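Local coordinates for protein ADP-ribosylglycohydrolase (Thermus thermophilus, PDB 2YZV) that belongs to the ADP-ribosylglycohydrolase family, a fold built of helices and loops, without strands, and carries two magnesium ions in the model, at residues A[66-71]-A[77-82]; A[164-169]-A[196-201]; A[241-246]-A[273-278]. All coordinates share one frame; numbering follows the deposited sequence.

All three contacts are partly buried and join helical elements at 15 to 17 Å, centre to centre, from the middle of a chain without strands. Contact 1 pairs two consecutive helices, contact 2 fastens a loop and the start of helix 200-209 to helix 162-179, and contact 3 joins helix 238-246 to helix 274-279. No helix is used twice, and the three do not touch. Contact 3 lies across the chain's centre from the other two. Contact 1 is polar, with a serine, an aspartate, an arginine and a water; contact 2 turns on one carboxylate and a backbone N-H; contact 3 combines apolar packing on tryptophan with two arginines.

Contact 1: A[66-71]-A[77-82]; sequences AESLLQ and KDQMDR
The side chain of R82 lies against S68, its NE 3.4 Å from S68 CA and its CD packed on S68 CB. S68 in turn sends its hydroxyl to the other helix: OG donates to D78 OD1 over 2.6 Å, meeting the anti lone pair, the one turned away from the second carboxylate oxygen. A chi1 of -176° swings OG beside the carbonyl carbon of S68 and carries it out to that carboxylate. The same OD1 is met on its syn side, somewhat out of the carboxylate plane, by NE of R82, one turn further along helix 76-89, at 2.7 Å. This salt bridge is bent at the hydrogen, and the acceptor stands tilted from the guanidinium plane. OD1 is thus gripped by two donors, one from each helix, while D78 OD2 pairs with R72.

The two helices form a helical hairpin, consecutive in the chain and joined by a short turn; their local axes approach to 9.2 Å, with N-to-C directions 140° apart. S68 and Q79 stand nearest each other at the backbone. Q79 CG packs against S68 OG, and its extended chain brings NE2 to a water that accepts from it and donates to S68 OG, so the hydroxyl is held from two directions.

Further out, Q71 OE1 comes to the edge of the R82 guanidinium, 2.6 Å from NH2, with the amide and guanidinium planes turned 54° apart. The backbone carbonyl of E67 lies over one face of that group. The E67 carboxylate stays well out of its plane, OE1 4.5 Å from R82 NH1, a distance at which its charge could still favour the arginine. Behind this polar seam, A66 and L70 pack on helix 283-298, and M80 packs on helix 105-115.

Contact 2: A[164-169]-A[196-201]; sequences ALEATE and ADLHPA
E166 reaches out from its helix to the backbone of H199, whose N-H points almost straight at E166 OE1: the bond is 2.7 Å long, with an angle of 177° at the hydrogen. It uses the syn lone pair, on the side of the other carboxylate oxygen. The same OE1 touches H199 CB at 3.4 Å and L198 CB at 3.6 Å. L198 adds its CD2, which lies 3.7 Å from E166 CD, the two side chains crossing at a slant. The leucine methyl and the beta carbons thus close round the carboxylate from the side of the loop. E166 OE2 sits beside L198 CA and forms a salt bridge with R162, one turn earlier on the same helix, so both oxygens are engaged and the rotation of the carboxylate is probably fixed.

What E166 holds is the approach to a helix N-terminus. H199 is the N-cap of helix 200-209, and its ring supplies the capping acceptor: ND1 takes the N-H of A201 at 3.0 Å, the donor 19° out of the ring plane. With CG anti to the backbone N (chi1 -180°), the imidazole swings away from E166 and over to that first turn. P200 CD packs on one face of the ring. Before the cap, D197 is the centre of an inverse gamma turn, closed by a weak bond from L198 N to A196 O.

Behind E166, T168 turns its hydroxyl back to A164 O, 2.8 Å away, which also accepts T168 N from the opposite face of its plane. On the loop side, L198 packs on V206, and H199 touches Y220.

Contact 3: A[241-246]-A[273-278]; sequences GMRLAV and PGRWLR
Apolar packing comes first: M242 lays CB and CG along the six-membered end of the W276 indole, with CG 3.8 Å from CZ3 and slightly farther from CH2. The two side chains run past each other in opposite directions. CG of M242 stands anti to its own N (chi1 -179°), which directs it at the ring, and the chain then bends at chi2 and chi3. P273, the residue at the N-cap of helix 274-279, puts its CG 3.7 Å above one face of the same indole, offset toward the rim.

The charged part is made by two arginines. R243 passes the edge of the indole with its NE 4.2 Å from W276 CZ2, and its NH2 ends 3.3 Å from R275 NH2, near the plane of the R275 guanidinium. The two groups are turned 57° apart and share no hydrogen bond. They gather instead round acidic residues: E239 forms salt bridges with both NH2 groups, and E41 with R243 NH2 and R275 NE. Those carboxylates probably offset the like charges. The W276 indole NE1 also donates to E41, tying the ring to the same cluster.

Helices 238-246 and 274-279 do not pack directly: their local axes stay 14.5 Å apart, with directions 62° from parallel, and it is side chains that meet between them. Helix 4-26 packs against the same place, L24 touching both M242 and W276, while M242 also meets Y259 of helix 252-267.

Contact 1: A[66-71]-A[77-82]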
# COMPACT_ATOMS: atom_id res chain seq x y z
N ALA A 66 9.26 -5.19 5.39
CA ALA A 66 9.44 -4.67 6.75
C ALA A 66 10.60 -5.39 7.43
O ALA A 66 11.48 -4.75 8.00
CB ALA A 66 8.15 -4.86 7.56
N GLU A 67 10.60 -6.72 7.37
CA GLU A 67 11.67 -7.48 8.01
C GLU A 67 13.02 -7.21 7.35
O GLU A 67 14.04 -7.14 8.03
CB GLU A 67 11.35 -8.98 7.97
CG GLU A 67 10.07 -9.34 8.70
CD GLU A 67 9.99 -10.80 9.08
OE1 GLU A 67 10.19 -11.66 8.20
OE2 GLU A 67 9.73 -11.09 10.27
N SER A 68 13.03 -7.06 6.03
CA SER A 68 14.27 -6.78 5.31
C SER A 68 14.87 -5.45 5.76
O SER A 68 16.08 -5.36 6.01
CB SER A 68 14.01 -6.75 3.81
OG SER A 68 15.21 -6.57 3.08
N LEU A 69 14.04 -4.42 5.86
CA LEU A 69 14.50 -3.09 6.27
C LEU A 69 15.08 -3.09 7.68
O LEU A 69 16.11 -2.47 7.94
CB LEU A 69 13.34 -2.09 6.19
CG LEU A 69 12.80 -1.80 4.79
CD1 LEU A 69 11.52 -0.98 4.87
CD2 LEU A 69 13.86 -1.07 3.98
N LEU A 70 14.42 -3.80 8.59
CA LEU A 70 14.87 -3.87 9.97
C LEU A 70 16.15 -4.67 10.14
O LEU A 70 16.95 -4.39 11.03
CB LEU A 70 13.77 -4.46 10.85
CG LEU A 70 12.53 -3.59 11.03
CD1 LEU A 70 11.45 -4.37 11.77
CD2 LEU A 70 12.89 -2.31 11.79
N GLN A 71 16.36 -5.68 9.29
CA GLN A 71 17.55 -6.51 9.40
C GLN A 71 18.77 -6.02 8.64
O GLN A 71 19.90 -6.37 8.98
CB GLN A 71 17.24 -7.95 8.97
CG GLN A 71 18.28 -8.96 9.43
CD GLN A 71 18.04 -10.35 8.88
OE1 GLN A 71 18.21 -10.59 7.68
NE2 GLN A 71 17.65 -11.28 9.74
N LYS A 77 18.45 -6.59 -2.86
CA LYS A 77 18.83 -7.98 -3.05
C LYS A 77 18.18 -8.83 -1.96
O LYS A 77 17.61 -9.88 -2.24
CB LYS A 77 20.35 -8.14 -3.02
CG LYS A 77 20.81 -9.57 -3.16
CD LYS A 77 22.33 -9.67 -3.16
CE LYS A 77 22.77 -11.12 -3.28
NZ LYS A 77 22.18 -11.77 -4.49
N ASP A 78 18.28 -8.37 -0.71
CA ASP A 78 17.70 -9.11 0.41
C ASP A 78 16.17 -9.11 0.32
O ASP A 78 15.52 -10.08 0.68
CB ASP A 78 18.13 -8.49 1.74
CG ASP A 78 17.55 -9.22 2.94
OD1 ASP A 78 16.57 -8.72 3.52
OD2 ASP A 78 18.07 -10.30 3.28
N GLN A 79 15.61 -8.01 -0.18
CA GLN A 79 14.16 -7.94 -0.33
C GLN A 79 13.70 -9.06 -1.24
O GLN A 79 12.76 -9.79 -0.93
CB GLN A 79 13.76 -6.59 -0.92
CG GLN A 79 13.88 -5.43 0.05
CD GLN A 79 13.83 -4.08 -0.64
OE1 GLN A 79 13.25 -3.94 -1.72
NE2 GLN A 79 14.44 -3.08 -0.01
N MET A 80 14.39 -9.20 -2.37
CA MET A 80 14.05 -10.23 -3.35
C MET A 80 14.33 -11.64 -2.84
O MET A 80 13.61 -12.57 -3.18
CB MET A 80 14.80 -9.96 -4.66
CG MET A 80 14.28 -8.73 -5.41
SD MET A 80 12.58 -8.93 -6.02
CE MET A 80 12.91 -9.63 -7.65
N ASP A 81 15.38 -11.81 -2.03
CA ASP A 81 15.67 -13.13 -1.48
C ASP A 81 14.45 -13.55 -0.66
O ASP A 81 14.02 -14.70 -0.71
CB ASP A 81 16.90 -13.11 -0.57
CG ASP A 81 18.20 -12.93 -1.34
OD1 ASP A 81 18.30 -13.46 -2.47
OD2 ASP A 81 19.13 -12.29 -0.81
N ARG A 82 13.90 -12.60 0.09
CA ARG A 82 12.74 -12.88 0.93
C ARG A 82 11.48 -13.11 0.11
O ARG A 82 10.73 -14.05 0.40
CB ARG A 82 12.52 -11.74 1.93
CG ARG A 82 13.66 -11.57 2.93
CD ARG A 82 13.40 -10.38 3.83
NE ARG A 82 14.54 -10.07 4.70
CZ ARG A 82 14.90 -10.79 5.76
NH1 ARG A 82 14.20 -11.86 6.11
NH2 ARG A 82 15.95 -10.43 6.47
O HOH W 1 15.69 -3.87 2.60

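Contact 2: A[164-169]-A[196-201]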
# COMPACT_ATOMS: atom_id res chain seq x y z
N ALA A 164 4.17 3.00 -13.00
CA ALA A 164 4.16 2.29 -11.72
C ALA A 164 5.23 2.88 -10.82
O ALA A 164 5.02 3.08 -9.62
CB ALA A 164 4.41 0.81 -11.93
N LEU A 165 6.40 3.17 -11.39
CA LEU A 165 7.48 3.76 -10.61
C LEU A 165 7.05 5.14 -10.09
O LEU A 165 7.24 5.45 -8.92
CB LEU A 165 8.74 3.89 -11.47
CG LEU A 165 9.24 2.57 -12.05
CD1 LEU A 165 10.58 2.78 -12.73
CD2 LEU A 165 9.39 1.53 -10.94
N GLU A 166 6.46 5.95 -10.96
CA GLU A 166 6.03 7.29 -10.55
C GLU A 166 4.88 7.25 -9.55
O GLU A 166 4.82 8.07 -8.64
CB GLU A 166 5.61 8.10 -11.78
CG GLU A 166 6.74 8.32 -12.78
CD GLU A 166 6.29 9.08 -14.00
OE1 GLU A 166 5.10 9.00 -14.34
OE2 GLU A 166 7.14 9.75 -14.63
N ALA A 167 3.96 6.30 -9.71
CA ALA A 167 2.83 6.19 -8.79
C ALA A 167 3.36 5.85 -7.40
O ALA A 167 2.82 6.30 -6.39
CB ALA A 167 1.86 5.11 -9.26
N THR A 168 4.43 5.06 -7.35
CA THR A 168 5.03 4.67 -6.09
C THR A 168 5.66 5.90 -5.42
O THR A 168 5.55 6.08 -4.21
CB THR A 168 6.10 3.58 -6.29
OG1 THR A 168 5.49 2.44 -6.93
CG2 THR A 168 6.68 3.14 -4.94
N GLU A 169 6.30 6.75 -6.22
CA GLU A 169 6.91 7.96 -5.69
C GLU A 169 5.84 8.88 -5.12
O GLU A 169 6.03 9.49 -4.07
CB GLU A 169 7.71 8.68 -6.78
CG GLU A 169 8.85 7.84 -7.35
CD GLU A 169 9.59 8.55 -8.46
OE1 GLU A 169 8.94 9.23 -9.27
OE2 GLU A 169 10.83 8.41 -8.53
N ALA A 196 4.52 18.46 -13.12
CA ALA A 196 5.68 17.59 -13.21
C ALA A 196 5.61 16.70 -14.45
O ALA A 196 4.52 16.40 -14.95
CB ALA A 196 5.80 16.73 -11.96
N ASP A 197 6.77 16.29 -14.95
CA ASP A 197 6.82 15.43 -16.13
C ASP A 197 6.54 13.99 -15.74
O ASP A 197 7.45 13.21 -15.45
CB ASP A 197 8.19 15.54 -16.80
CG ASP A 197 8.34 14.61 -17.99
OD1 ASP A 197 7.37 14.46 -18.75
OD2 ASP A 197 9.43 14.02 -18.15
N LEU A 198 5.25 13.65 -15.72
CA LEU A 198 4.81 12.31 -15.36
C LEU A 198 4.10 11.64 -16.53
O LEU A 198 3.69 12.30 -17.49
CB LEU A 198 3.85 12.38 -14.17
CG LEU A 198 4.33 13.07 -12.89
CD1 LEU A 198 3.18 13.20 -11.89
CD2 LEU A 198 5.47 12.26 -12.30
N HIS A 199 3.96 10.33 -16.44
CA HIS A 199 3.26 9.58 -17.47
C HIS A 199 1.86 10.21 -17.57
O HIS A 199 1.25 10.54 -16.56
CB HIS A 199 3.17 8.11 -17.05
CG HIS A 199 2.47 7.23 -18.03
ND1 HIS A 199 1.10 7.23 -18.19
CD2 HIS A 199 2.95 6.31 -18.90
CE1 HIS A 199 0.77 6.34 -19.11
NE2 HIS A 199 1.87 5.77 -19.56
N PRO A 200 1.35 10.40 -18.80
CA PRO A 200 0.03 11.01 -19.00
C PRO A 200 -1.09 10.48 -18.11
O PRO A 200 -1.93 11.26 -17.65
CB PRO A 200 -0.24 10.74 -20.48
CG PRO A 200 1.12 10.81 -21.08
CD PRO A 200 1.97 10.04 -20.09
N ALA A 201 -1.12 9.17 -17.88
CA ALA A 201 -2.17 8.58 -17.05
C ALA A 201 -2.06 9.05 -15.61
O ALA A 201 -3.06 9.36 -14.97
CB ALA A 201 -2.09 7.06 -17.11

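Contact 3: A[241-246]-A[273-278]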
# COMPACT_ATOMS: atom_id res chain seq x y z
N GLY A 241 -14.31 5.62 4.40
CA GLY A 241 -13.46 5.61 3.22
C GLY A 241 -13.09 4.19 2.83
O GLY A 241 -13.04 3.85 1.65
N MET A 242 -12.82 3.34 3.82
CA MET A 242 -12.46 1.96 3.54
C MET A 242 -13.60 1.22 2.85
O MET A 242 -13.37 0.46 1.91
CB MET A 242 -12.08 1.22 4.83
CG MET A 242 -11.66 -0.23 4.60
SD MET A 242 -10.21 -0.41 3.51
CE MET A 242 -8.91 0.05 4.64
N ARG A 243 -14.82 1.43 3.33
CA ARG A 243 -15.97 0.77 2.70
C ARG A 243 -16.14 1.26 1.27
O ARG A 243 -16.48 0.49 0.38
CB ARG A 243 -17.24 1.00 3.52
CG ARG A 243 -17.27 0.14 4.77
CD ARG A 243 -18.41 0.51 5.70
NE ARG A 243 -18.44 -0.37 6.86
CZ ARG A 243 -19.11 -0.12 7.97
NH1 ARG A 243 -19.82 1.00 8.08
NH2 ARG A 243 -19.09 -0.99 8.97
N LEU A 244 -15.89 2.55 1.02
CA LEU A 244 -16.01 3.07 -0.33
C LEU A 244 -14.99 2.38 -1.23
O LEU A 244 -15.30 1.97 -2.34
CB LEU A 244 -15.77 4.58 -0.37
CG LEU A 244 -16.86 5.48 0.19
CD1 LEU A 244 -16.44 6.94 0.01
CD2 LEU A 244 -18.18 5.21 -0.52
N ALA A 245 -13.77 2.24 -0.72
CA ALA A 245 -12.70 1.62 -1.49
C ALA A 245 -12.95 0.17 -1.86
O ALA A 245 -12.86 -0.20 -3.03
CB ALA A 245 -11.38 1.74 -0.73
N VAL A 246 -13.27 -0.66 -0.88
CA VAL A 246 -13.47 -2.07 -1.18
C VAL A 246 -14.73 -2.37 -1.97
O VAL A 246 -14.76 -3.33 -2.73
CB VAL A 246 -13.42 -2.95 0.09
CG1 VAL A 246 -12.08 -2.76 0.79
CG2 VAL A 246 -14.57 -2.62 1.02
N PRO A 273 -11.59 0.89 13.15
CA PRO A 273 -12.53 0.08 13.93
C PRO A 273 -11.84 -1.02 14.72
O PRO A 273 -11.13 -1.85 14.16
CB PRO A 273 -13.47 -0.47 12.86
CG PRO A 273 -13.56 0.66 11.90
CD PRO A 273 -12.11 1.12 11.79
N GLY A 274 -12.07 -1.03 16.03
CA GLY A 274 -11.46 -2.03 16.88
C GLY A 274 -11.75 -3.46 16.47
O GLY A 274 -10.87 -4.32 16.55
N ARG A 275 -12.98 -3.73 16.04
CA ARG A 275 -13.35 -5.07 15.64
C ARG A 275 -12.55 -5.55 14.42
O ARG A 275 -12.30 -6.74 14.28
CB ARG A 275 -14.85 -5.16 15.37
CG ARG A 275 -15.36 -4.24 14.28
CD ARG A 275 -16.88 -4.32 14.18
NE ARG A 275 -17.40 -3.50 13.09
CZ ARG A 275 -17.38 -2.17 13.08
NH1 ARG A 275 -16.88 -1.49 14.10
NH2 ARG A 275 -17.87 -1.52 12.03
N TRP A 276 -12.17 -4.62 13.55
CA TRP A 276 -11.38 -4.98 12.38
C TRP A 276 -9.97 -5.37 12.82
O TRP A 276 -9.41 -6.37 12.36
CB TRP A 276 -11.30 -3.81 11.38
CG TRP A 276 -12.58 -3.56 10.63
CD1 TRP A 276 -13.73 -4.30 10.68
CD2 TRP A 276 -12.84 -2.50 9.69
NE1 TRP A 276 -14.68 -3.77 9.84
CE2 TRP A 276 -14.16 -2.66 9.22
CE3 TRP A 276 -12.08 -1.42 9.21
CZ2 TRP A 276 -14.74 -1.80 8.29
CZ3 TRP A 276 -12.66 -0.56 8.27
CH2 TRP A 276 -13.98 -0.75 7.82
N LEU A 277 -9.41 -4.59 13.73
CA LEU A 277 -8.07 -4.86 14.25
C LEU A 277 -8.03 -6.15 15.07
O LEU A 277 -7.11 -6.95 14.95
CB LEU A 277 -7.58 -3.68 15.10
CG LEU A 277 -7.32 -2.37 14.37
CD1 LEU A 277 -7.04 -1.26 15.37
CD2 LEU A 277 -6.14 -2.53 13.42
N ARG A 278 -9.04 -6.36 15.91
CA ARG A 278 -9.07 -7.56 16.74
C ARG A 278 -9.18 -8.84 15.92
O ARG A 278 -8.73 -9.90 16.36
CB ARG A 278 -10.23 -7.50 17.74
CG ARG A 278 -9.97 -6.59 18.93
CD ARG A 278 -11.04 -6.74 19.99
NE ARG A 278 -12.30 -6.09 19.62
CZ ARG A 278 -12.49 -4.78 19.62
NH1 ARG A 278 -11.51 -3.96 19.99
NH2 ARG A 278 -13.66 -4.28 19.27